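Local coordinates for D-alanyl-D-alanine carboxypeptidase (Penicillin binding protein) family protein (Francisella tularensis subsp. tularensis, PDB 6OSU) that probably trims the terminal D-alanine from peptidoglycan precursor peptides as a serine-type D-Ala-D-Ala carboxypeptidase of the penicillin-binding protein family, at residues 104-109 with 207-212; 203-208 with 251-256; 219-224 with 234-239. One frame throughout, in Å; residues are numbered along the deposited sequence.

Contact 1: residues 104-109 with 207-212; sequences YVKAGA and TKQDSV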
loop_
_atom_site.group_PDB
_atom_site.type_symbol
_atom_site.label_atom_id
_atom_site.label_comp_id
_atom_site.label_asym_id
_atom_site.label_seq_id
_atom_site.Cartn_x
_atom_site.Cartn_y
_atom_site.Cartn_z
ATOM N N TYR A 104 19.721 -1.008 -18.072
ATOM C CA TYR A 104 20.675 -1.200 -19.164
ATOM C C TYR A 104 20.044 -1.951 -20.335
ATOM O O TYR A 104 20.552 -2.979 -20.787
ATOM C CB TYR A 104 21.950 -1.887 -18.665
ATOM C CG TYR A 104 22.647 -1.061 -17.608
ATOM C CD1 TYR A 104 23.547 -0.062 -17.962
ATOM C CD2 TYR A 104 22.381 -1.253 -16.257
ATOM C CE1 TYR A 104 24.173 0.710 -17.003
ATOM C CE2 TYR A 104 23.000 -0.484 -15.288
ATOM C CZ TYR A 104 23.897 0.497 -15.667
ATOM O OH TYR A 104 24.519 1.265 -14.708
ATOM N N VAL A 105 18.930 -1.417 -20.832
ATOM C CA VAL A 105 18.344 -1.859 -22.091
ATOM C C VAL A 105 18.999 -1.086 -23.229
ATOM O O VAL A 105 19.289 0.110 -23.101
ATOM C CB VAL A 105 16.814 -1.671 -22.090
ATOM C CG1 VAL A 105 16.155 -2.684 -21.164
ATOM C CG2 VAL A 105 16.450 -0.255 -21.677
ATOM N N LYS A 106 19.248 -1.773 -24.339
ATOM C CA LYS A 106 19.934 -1.184 -25.480
ATOM C C LYS A 106 18.933 -0.649 -26.497
ATOM O O LYS A 106 17.828 -1.175 -26.648
ATOM C CB LYS A 106 20.844 -2.209 -26.156
ATOM C CG LYS A 106 21.992 -2.709 -25.301
ATOM C CD LYS A 106 22.741 -3.823 -26.023
ATOM C CE LYS A 106 24.121 -4.063 -25.430
ATOM N NZ LYS A 106 24.061 -4.469 -24.002
ATOM N N ALA A 107 19.341 0.400 -27.206
ATOM C CA ALA A 107 18.509 0.954 -28.264
ATOM C C ALA A 107 18.388 -0.031 -29.418
ATOM O O ALA A 107 19.366 -0.666 -29.822
ATOM C CB ALA A 107 19.094 2.275 -28.759
ATOM N N GLY A 108 17.175 -0.153 -29.956
ATOM C CA GLY A 108 16.907 -1.066 -31.047
ATOM C C GLY A 108 16.569 -2.480 -30.630
ATOM O O GLY A 108 16.160 -3.280 -31.483
ATOM N N ALA A 109 16.721 -2.814 -29.354
ATOM C CA ALA A 109 16.369 -4.133 -28.856
ATOM C C ALA A 109 14.890 -4.197 -28.488
ATOM O O ALA A 109 14.233 -3.181 -28.254
ATOM C CB ALA A 109 17.223 -4.491 -27.641
ATOM N N THR A 207 23.748 -8.723 -22.768
ATOM C CA THR A 207 24.073 -9.162 -24.122
ATOM C C THR A 207 22.827 -9.644 -24.853
ATOM O O THR A 207 22.507 -9.158 -25.944
ATOM C CB THR A 207 25.136 -10.263 -24.081
ATOM O OG1 THR A 207 26.383 -9.715 -23.630
ATOM C CG2 THR A 207 25.324 -10.876 -25.461
ATOM N N LYS A 208 22.109 -10.601 -24.267
ATOM C CA LYS A 208 20.874 -11.107 -24.853
ATOM C C LYS A 208 19.678 -10.200 -24.604
ATOM O O LYS A 208 18.635 -10.398 -25.238
ATOM C CB LYS A 208 20.568 -12.503 -24.305
ATOM C CG LYS A 208 21.268 -13.639 -25.031
ATOM C CD LYS A 208 21.613 -14.761 -24.063
ATOM C CE LYS A 208 21.757 -16.098 -24.772
ATOM N NZ LYS A 208 20.485 -16.875 -24.732
ATOM N N GLN A 209 19.804 -9.220 -23.711
ATOM C CA GLN A 209 18.694 -8.367 -23.289
ATOM C C GLN A 209 17.545 -9.219 -22.746
ATOM O O GLN A 209 16.420 -9.213 -23.250
ATOM C CB GLN A 209 18.235 -7.459 -24.433
ATOM C CG GLN A 209 19.243 -6.387 -24.819
ATOM C CD GLN A 209 19.251 -5.223 -23.850
ATOM O OE1 GLN A 209 18.368 -4.370 -23.889
ATOM N NE2 GLN A 209 20.247 -5.183 -22.971
ATOM N N ASP A 210 17.871 -9.978 -21.703
ATOM C CA ASP A 210 16.892 -10.775 -20.976
ATOM C C ASP A 210 17.434 -11.037 -19.579
ATOM O O ASP A 210 18.624 -10.857 -19.312
ATOM C CB ASP A 210 16.583 -12.092 -21.694
ATOM C CG ASP A 210 15.293 -12.728 -21.211
ATOM O OD1 ASP A 210 14.288 -12.674 -21.949
ATOM O OD2 ASP A 210 15.276 -13.263 -20.083
ATOM N N SER A 211 16.548 -11.467 -18.690
ATOM C CA SER A 211 16.904 -11.705 -17.300
ATOM C C SER A 211 17.055 -13.198 -17.021
ATOM O O SER A 211 16.738 -14.055 -17.849
ATOM C CB SER A 211 15.855 -11.093 -16.368
ATOM O OG SER A 211 14.574 -11.644 -16.618
ATOM N N VAL A 212 17.565 -13.501 -15.831
ATOM C CA VAL A 212 17.691 -14.869 -15.346
ATOM C C VAL A 212 17.155 -14.916 -13.925
ATOM O O VAL A 212 17.432 -14.020 -13.120
ATOM C CB VAL A 212 19.150 -15.376 -15.393
ATOM C CG1 VAL A 212 19.241 -16.795 -14.844
ATOM C CG2 VAL A 212 19.692 -15.319 -16.806
#
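In Gln-209, whose amide is held by the backbone of Tyr-104 to Lys-106, CG stands anti to the carbonyl carbon (chi1 -69°), and a bend at chi2 (-78°) brings CD to within 3.5 Å of Lys-106 N. Both ends of the amide are then bonded to the 104-109 backbone. NE2 donates to Tyr-104 O at 3.1 Å in an almost straight bond (N-H...O 174°), reaching a lone pair in the carbonyl plane of Tyr-104, whose O lies in the plane of the glutamine amide. OE1 accepts from Lys-106 N at 2.8 Å, with this donor well above the plane of the glutamine carbonyl. NE2 also donates to Ala-206 O, so bonds at both ends fix the rotation of this buried amide; Tyr-104 O also accepts from Trp-204 NE1. Gln-209 has backbone angles of the left-handed helical region and, with Asp-210, faces Asn-205 in a G1 beta bulge, where the hairpin of strands 201-205 and 210-212 begins its return strand. The 104-109 loop it meets lies near the probable catalytic centre, the side chain of Tyr-104 being about 11 Å from that of Ser-124, a predicted active-site residue. Across from the bulge, 106-109 forms a type II turn with Gly-108 at positive phi, closed by a weak Ala-109 N to Lys-106 O bond. Aliphatic groups line the amide: Val-105 CB comes to 3.6 Å from OE1, its side chain crossing that of Gln-209 at about a right angle. Lys-106 CG lies 3.8 Å from NE2, and the lysine chain carries on until NZ bonds to Ala-206 O. Ala-109 CB touches both OE1, at 3.9 Å, and Gln-209 CG.

Contact 2: residues 203-208 with 251-256; sequences VWNATK and LFPKGD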
loop_
_atom_site.group_PDB
_atom_site.type_symbol
_atom_site.label_atom_id
_atom_site.label_comp_id
_atom_site.label_asym_id
_atom_site.label_seq_id
_atom_site.Cartn_x
_atom_site.Cartn_y
_atom_site.Cartn_z
ATOM N N VAL A 203 18.861 -10.100 -12.023
ATOM C CA VAL A 203 19.995 -10.675 -12.739
ATOM C C VAL A 203 19.722 -10.476 -14.223
ATOM O O VAL A 203 18.846 -11.135 -14.793
ATOM C CB VAL A 203 20.188 -12.158 -12.398
ATOM C CG1 VAL A 203 21.438 -12.701 -13.081
ATOM C CG2 VAL A 203 20.260 -12.352 -10.890
ATOM N N TRP A 204 20.472 -9.575 -14.857
ATOM C CA TRP A 204 20.142 -9.061 -16.181
ATOM C C TRP A 204 21.266 -9.377 -17.158
ATOM O O TRP A 204 22.404 -8.937 -16.965
ATOM C CB TRP A 204 19.883 -7.554 -16.110
ATOM C CG TRP A 204 19.707 -6.865 -17.424
ATOM C CD1 TRP A 204 20.580 -5.999 -18.014
ATOM C CD2 TRP A 204 18.577 -6.956 -18.304
ATOM N NE1 TRP A 204 20.070 -5.551 -19.211
ATOM C CE2 TRP A 204 18.842 -6.124 -19.411
ATOM C CE3 TRP A 204 17.370 -7.664 -18.265
ATOM C CZ2 TRP A 204 17.948 -5.982 -20.470
ATOM C CZ3 TRP A 204 16.483 -7.520 -19.318
ATOM C CH2 TRP A 204 16.776 -6.686 -20.406
ATOM N N ASN A 205 20.944 -10.138 -18.205
ATOM C CA ASN A 205 21.885 -10.427 -19.287
ATOM C C ASN A 205 21.789 -9.287 -20.293
ATOM O O ASN A 205 20.871 -9.246 -21.116
ATOM C CB ASN A 205 21.573 -11.771 -19.938
ATOM C CG ASN A 205 22.657 -12.221 -20.911
ATOM O OD1 ASN A 205 23.398 -11.405 -21.459
ATOM N ND2 ASN A 205 22.748 -13.531 -21.129
ATOM N N ALA A 206 22.744 -8.355 -20.232
ATOM C CA ALA A 206 22.707 -7.214 -21.138
ATOM C C ALA A 206 23.024 -7.618 -22.574
ATOM O O ALA A 206 22.615 -6.926 -23.513
ATOM C CB ALA A 206 23.676 -6.134 -20.661
ATOM N N THR A 207 23.748 -8.723 -22.768
ATOM C CA THR A 207 24.073 -9.162 -24.122
ATOM C C THR A 207 22.827 -9.644 -24.853
ATOM O O THR A 207 22.507 -9.158 -25.944
ATOM C CB THR A 207 25.136 -10.263 -24.081
ATOM O OG1 THR A 207 26.383 -9.715 -23.630
ATOM C CG2 THR A 207 25.324 -10.876 -25.461
ATOM N N LYS A 208 22.109 -10.601 -24.267
ATOM C CA LYS A 208 20.874 -11.107 -24.853
ATOM C C LYS A 208 19.678 -10.200 -24.604
ATOM O O LYS A 208 18.635 -10.398 -25.238
ATOM C CB LYS A 208 20.568 -12.503 -24.305
ATOM C CG LYS A 208 21.268 -13.639 -25.031
ATOM C CD LYS A 208 21.613 -14.761 -24.063
ATOM C CE LYS A 208 21.757 -16.098 -24.772
ATOM N NZ LYS A 208 20.485 -16.875 -24.732
ATOM N N LEU A 251 21.905 -20.355 -19.815
ATOM C CA LEU A 251 21.455 -19.169 -19.095
ATOM C C LEU A 251 22.597 -18.202 -18.818
ATOM O O LEU A 251 22.381 -16.984 -18.791
ATOM C CB LEU A 251 20.786 -19.573 -17.781
ATOM C CG LEU A 251 19.533 -20.442 -17.898
ATOM C CD1 LEU A 251 19.078 -20.915 -16.524
ATOM C CD2 LEU A 251 18.421 -19.683 -18.605
ATOM N N PHE A 252 23.805 -18.718 -18.608
ATOM C CA PHE A 252 24.993 -17.900 -18.376
ATOM C C PHE A 252 26.063 -18.333 -19.365
ATOM O O PHE A 252 26.966 -19.107 -19.018
ATOM C CB PHE A 252 25.495 -18.035 -16.938
ATOM C CG PHE A 252 24.483 -17.652 -15.900
ATOM C CD1 PHE A 252 24.319 -16.327 -15.527
ATOM C CD2 PHE A 252 23.701 -18.618 -15.288
ATOM C CE1 PHE A 252 23.390 -15.971 -14.563
ATOM C CE2 PHE A 252 22.773 -18.268 -14.325
ATOM C CZ PHE A 252 22.618 -16.943 -13.962
ATOM N N PRO A 253 25.989 -17.861 -20.616
ATOM C CA PRO A 253 27.013 -18.230 -21.608
ATOM C C PRO A 253 28.394 -17.733 -21.213
ATOM O O PRO A 253 28.565 -17.189 -20.120
ATOM C CB PRO A 253 26.516 -17.557 -22.895
ATOM C CG PRO A 253 25.050 -17.325 -22.669
ATOM C CD PRO A 253 24.919 -17.039 -21.205
ATOM N N LYS A 254 29.388 -17.909 -22.074
ATOM C CA LYS A 254 30.746 -17.465 -21.785
ATOM C C LYS A 254 31.017 -16.162 -22.525
ATOM O O LYS A 254 31.019 -16.131 -23.761
ATOM C CB LYS A 254 31.765 -18.540 -22.168
ATOM C CG LYS A 254 31.693 -19.780 -21.282
ATOM C CD LYS A 254 32.879 -20.718 -21.484
ATOM C CE LYS A 254 32.610 -21.743 -22.576
ATOM N NZ LYS A 254 33.332 -23.018 -22.308
ATOM N N GLY A 255 31.242 -15.087 -21.770
ATOM C CA GLY A 255 31.514 -13.783 -22.336
ATOM C C GLY A 255 30.331 -12.838 -22.362
ATOM O O GLY A 255 30.512 -11.660 -22.694
ATOM N N ASP A 256 29.134 -13.315 -22.026
ATOM C CA ASP A 256 27.958 -12.455 -21.994
ATOM C C ASP A 256 28.055 -11.448 -20.854
ATOM O O ASP A 256 28.486 -11.776 -19.747
ATOM C CB ASP A 256 26.696 -13.304 -21.848
ATOM C CG ASP A 256 26.243 -13.904 -23.164
ATOM O OD1 ASP A 256 25.075 -13.682 -23.549
ATOM O OD2 ASP A 256 27.064 -14.573 -23.829
#
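Asp-256 reaches in among Asn-205, Thr-207 and Lys-208, and its side chain can be followed through them atom by atom. CB lies 3.8 Å from Asn-205 OD1 and also approaches Thr-207 OG1. CG, anti to the carbonyl carbon (chi1 -81°), touches Thr-207 CG2 at 3.9 Å. At the tip, OD1 accepts a weak hydrogen bond from Asn-205 ND2 at 3.4 Å, the amide and carboxylate planes being turned 77° against each other. Asp-256 OD1 also lies against two aliphatic groups, Thr-207 CG2 and Lys-208 CD, the latter 3.7 Å from this OD1. Thr-207 OG1 finds its own partner in Asn-257 N, the residue that follows Asp-256. Asn-205 is set by its other end: OD1 accepts from Lys-208 N at 3.2 Å, a donor high above the amide carbonyl plane, and more weakly from Thr-207 N. This is an Asx motif at the turn leaving strand 201-205, with ND2 directed to the aspartate. Nearer the middle of the strand the contact becomes apolar. Val-203 CG1, anti to the backbone N (chi1 -176°), meets the edge of the Phe-252 ring, with CE1 4.1 Å away. Between these two zones Pro-253 fills in, its CG against Lys-208 CE and its CD facing Asn-205 ND2. In this way the loop between helix 242-251 and strand 258-262 is laid along the central strand of the three-stranded sheet before joining it at the edge. With Lys-208 NZ 5.7 Å from Asp-256 OD1, the opposite charges form no salt bridge; any attraction between them is probably long-range, and between these two segments the hydrogen bond is the weak amide-to-carboxylate one.

Contact 3: residues 219-224 with 234-239; sequences QCLPKF and SYTVKD
The direction from CA of Gln-219 to CA of Pro-222 and that from CA of Ser-234 to CA of Val-237 are 128° apart, and Leu-221 and Pro-222, just past the end of helix 214-220, come beside Thr-236 and Tyr-235, the CA atoms of Pro-222 and Tyr-235 being 4.8 Å apart. A backbone bond joins the segments: Thr-236 N donates to Cys-220 O at 3.1 Å. The helix ends as Leu-221 takes a positive phi, and the Cys-220 carbonyl, in the last turn, is met by the opposite segment. Val-237 packs its CG2, which stands anti to its carbonyl carbon, against Cys-220 O at 3.4 Å and against Gln-219 O. Leu-221 lies beside it, its CB 3.5 Å from Thr-236 CG2 and its CD1 4.0 Å from Val-237 CG2; the leucine and valine side chains cross at about a right angle. Farther along, Ser-234 O receives a CA-H...O contact from Pro-222 CA at 3.5 Å, with the proline CB equally near. The segments flank a beta hairpin of strands 223-224 and 231-233, and the contact closes its base. Cys-220 also forms a disulfide with Cys-248 of helix 242-251, and Gln-219 OE1 bonds Lys-247 NZ on that helix. The backbone bond and the apolar contacts thus hold the helix end to the loop leaving the hairpin, while the disulfide ties it covalently to helix 242-251.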
loop_
_atom_site.group_PDB
_atom_site.type_symbol
_atom_site.label_atom_id
_atom_site.label_comp_id
_atom_site.label_asym_id
_atom_site.label_seq_id
_atom_site.Cartn_x
_atom_site.Cartn_y
_atom_site.Cartn_z
ATOM N N GLN A 219 21.642 -21.766 -8.187
ATOM C CA GLN A 219 21.954 -23.141 -8.572
ATOM C C GLN A 219 23.330 -23.229 -9.219
ATOM O O GLN A 219 24.140 -24.095 -8.867
ATOM C CB GLN A 219 20.894 -23.680 -9.531
ATOM C CG GLN A 219 19.506 -23.819 -8.946
ATOM C CD GLN A 219 18.530 -24.408 -9.945
ATOM O OE1 GLN A 219 18.926 -25.111 -10.873
ATOM N NE2 GLN A 219 17.247 -24.118 -9.764
ATOM N N CYS A 220 23.607 -22.346 -10.180
ATOM C CA CYS A 220 24.868 -22.408 -10.908
ATOM C C CYS A 220 25.975 -21.653 -10.186
ATOM O O CYS A 220 27.129 -22.098 -10.180
ATOM C CB CYS A 220 24.685 -21.845 -12.318
ATOM S SG CYS A 220 23.389 -22.650 -13.278
ATOM N N LEU A 221 25.637 -20.518 -9.571
ATOM C CA LEU A 221 26.596 -19.598 -8.970
ATOM C C LEU A 221 27.658 -19.220 -9.996
ATOM O O LEU A 221 28.820 -19.615 -9.856
ATOM C CB LEU A 221 27.234 -20.215 -7.722
ATOM C CG LEU A 221 26.330 -20.362 -6.495
ATOM C CD1 LEU A 221 26.905 -21.372 -5.518
ATOM C CD2 LEU A 221 26.130 -19.016 -5.816
ATOM N N PRO A 222 27.303 -18.467 -11.035
ATOM C CA PRO A 222 28.283 -18.143 -12.077
ATOM C C PRO A 222 29.364 -17.215 -11.551
ATOM O O PRO A 222 29.215 -16.550 -10.523
ATOM C CB PRO A 222 27.443 -17.450 -13.158
ATOM C CG PRO A 222 26.019 -17.761 -12.816
ATOM C CD PRO A 222 25.986 -17.885 -11.330
ATOM N N LYS A 223 30.471 -17.178 -12.282
ATOM C CA LYS A 223 31.593 -16.309 -11.957
ATOM C C LYS A 223 31.576 -15.115 -12.902
ATOM O O LYS A 223 31.599 -15.286 -14.127
ATOM C CB LYS A 223 32.919 -17.059 -12.062
ATOM C CG LYS A 223 34.126 -16.248 -11.625
ATOM C CD LYS A 223 34.883 -16.957 -10.513
ATOM C CE LYS A 223 36.224 -16.294 -10.245
ATOM N NZ LYS A 223 37.032 -17.070 -9.263
ATOM N N PHE A 224 31.529 -13.914 -12.333
ATOM C CA PHE A 224 31.498 -12.680 -13.101
ATOM C C PHE A 224 32.775 -11.891 -12.865
ATOM O O PHE A 224 33.254 -11.795 -11.729
ATOM C CB PHE A 224 30.283 -11.822 -12.728
ATOM C CG PHE A 224 28.966 -12.487 -12.998
ATOM C CD1 PHE A 224 28.237 -13.056 -11.969
ATOM C CD2 PHE A 224 28.462 -12.554 -14.285
ATOM C CE1 PHE A 224 27.026 -13.672 -12.217
ATOM C CE2 PHE A 224 27.252 -13.172 -14.540
ATOM C CZ PHE A 224 26.533 -13.729 -13.506
ATOM N N SER A 234 30.563 -20.263 -16.314
ATOM C CA SER A 234 29.124 -20.507 -16.312
ATOM C C SER A 234 28.674 -21.102 -14.984
ATOM O O SER A 234 27.673 -20.666 -14.405
ATOM C CB SER A 234 28.737 -21.429 -17.470
ATOM O OG SER A 234 28.642 -20.717 -18.693
ATOM N N TYR A 235 29.402 -22.100 -14.486
ATOM C CA TYR A 235 29.095 -22.719 -13.205
ATOM C C TYR A 235 30.334 -22.729 -12.320
ATOM O O TYR A 235 31.462 -22.874 -12.799
ATOM C CB TYR A 235 28.562 -24.154 -13.377
ATOM C CG TYR A 235 29.330 -25.002 -14.370
ATOM C CD1 TYR A 235 30.584 -25.515 -14.055
ATOM C CD2 TYR A 235 28.792 -25.307 -15.613
ATOM C CE1 TYR A 235 31.287 -26.292 -14.956
ATOM C CE2 TYR A 235 29.487 -26.087 -16.520
ATOM C CZ TYR A 235 30.734 -26.576 -16.186
ATOM O OH TYR A 235 31.433 -27.350 -17.083
ATOM N N THR A 236 30.104 -22.564 -11.014
ATOM C CA THR A 236 31.148 -22.706 -10.012
ATOM C C THR A 236 30.895 -23.864 -9.056
ATOM O O THR A 236 31.798 -24.217 -8.288
ATOM C CB THR A 236 31.305 -21.399 -9.207
ATOM O OG1 THR A 236 32.688 -21.168 -8.913
ATOM C CG2 THR A 236 30.520 -21.449 -7.901
ATOM N N VAL A 237 29.711 -24.481 -9.101
ATOM C CA VAL A 237 29.374 -25.557 -8.178
ATOM C C VAL A 237 30.207 -26.789 -8.501
ATOM O O VAL A 237 30.456 -27.105 -9.673
ATOM C CB VAL A 237 27.867 -25.853 -8.245
ATOM C CG1 VAL A 237 27.488 -26.996 -7.311
ATOM C CG2 VAL A 237 27.080 -24.601 -7.895
ATOM N N LYS A 238 30.644 -27.496 -7.454
ATOM C CA LYS A 238 31.570 -28.610 -7.647
ATOM C C LYS A 238 30.887 -29.810 -8.290
ATOM O O LYS A 238 31.447 -30.431 -9.201
ATOM C CB LYS A 238 32.204 -29.009 -6.314
ATOM C CG LYS A 238 33.285 -28.052 -5.831
ATOM C CD LYS A 238 34.148 -27.572 -6.991
ATOM C CE LYS A 238 35.530 -27.152 -6.520
ATOM N NZ LYS A 238 35.463 -26.340 -5.278
ATOM N N ASP A 239 29.686 -30.159 -7.834
ATOM C CA ASP A 239 28.964 -31.319 -8.342
ATOM C C ASP A 239 27.643 -30.870 -8.947
ATOM O O ASP A 239 26.796 -30.304 -8.248
ATOM C CB ASP A 239 28.719 -32.345 -7.238
ATOM C CG ASP A 239 28.198 -33.660 -7.774
ATOM O OD1 ASP A 239 29.024 -34.524 -8.138
ATOM O OD2 ASP A 239 26.961 -33.827 -7.837
#

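Overall arrangement
All three contacts lie on one side of the chain's centre, in the region built round the small sheet 210-212, 201-205, 258-262. Contacts 1 and 2 share Thr-207 and Lys-208, with centres about 9 Å apart, and meet across neighbouring strands 201-205 and 210-212. Contact 3 comes after contact 1 along the chain and lies within the stretch that contact 2 spans; its centre is about 14 Å from that of contact 2 and about 22 Å from that of contact 1. Phe-252 packing on Pro-222 and Phe-224 joins contacts 2 and 3. The series thus runs outward, from a loop near the predicted active site, through the sheet, to the disulfide-linked helices 214-220 and 242-251.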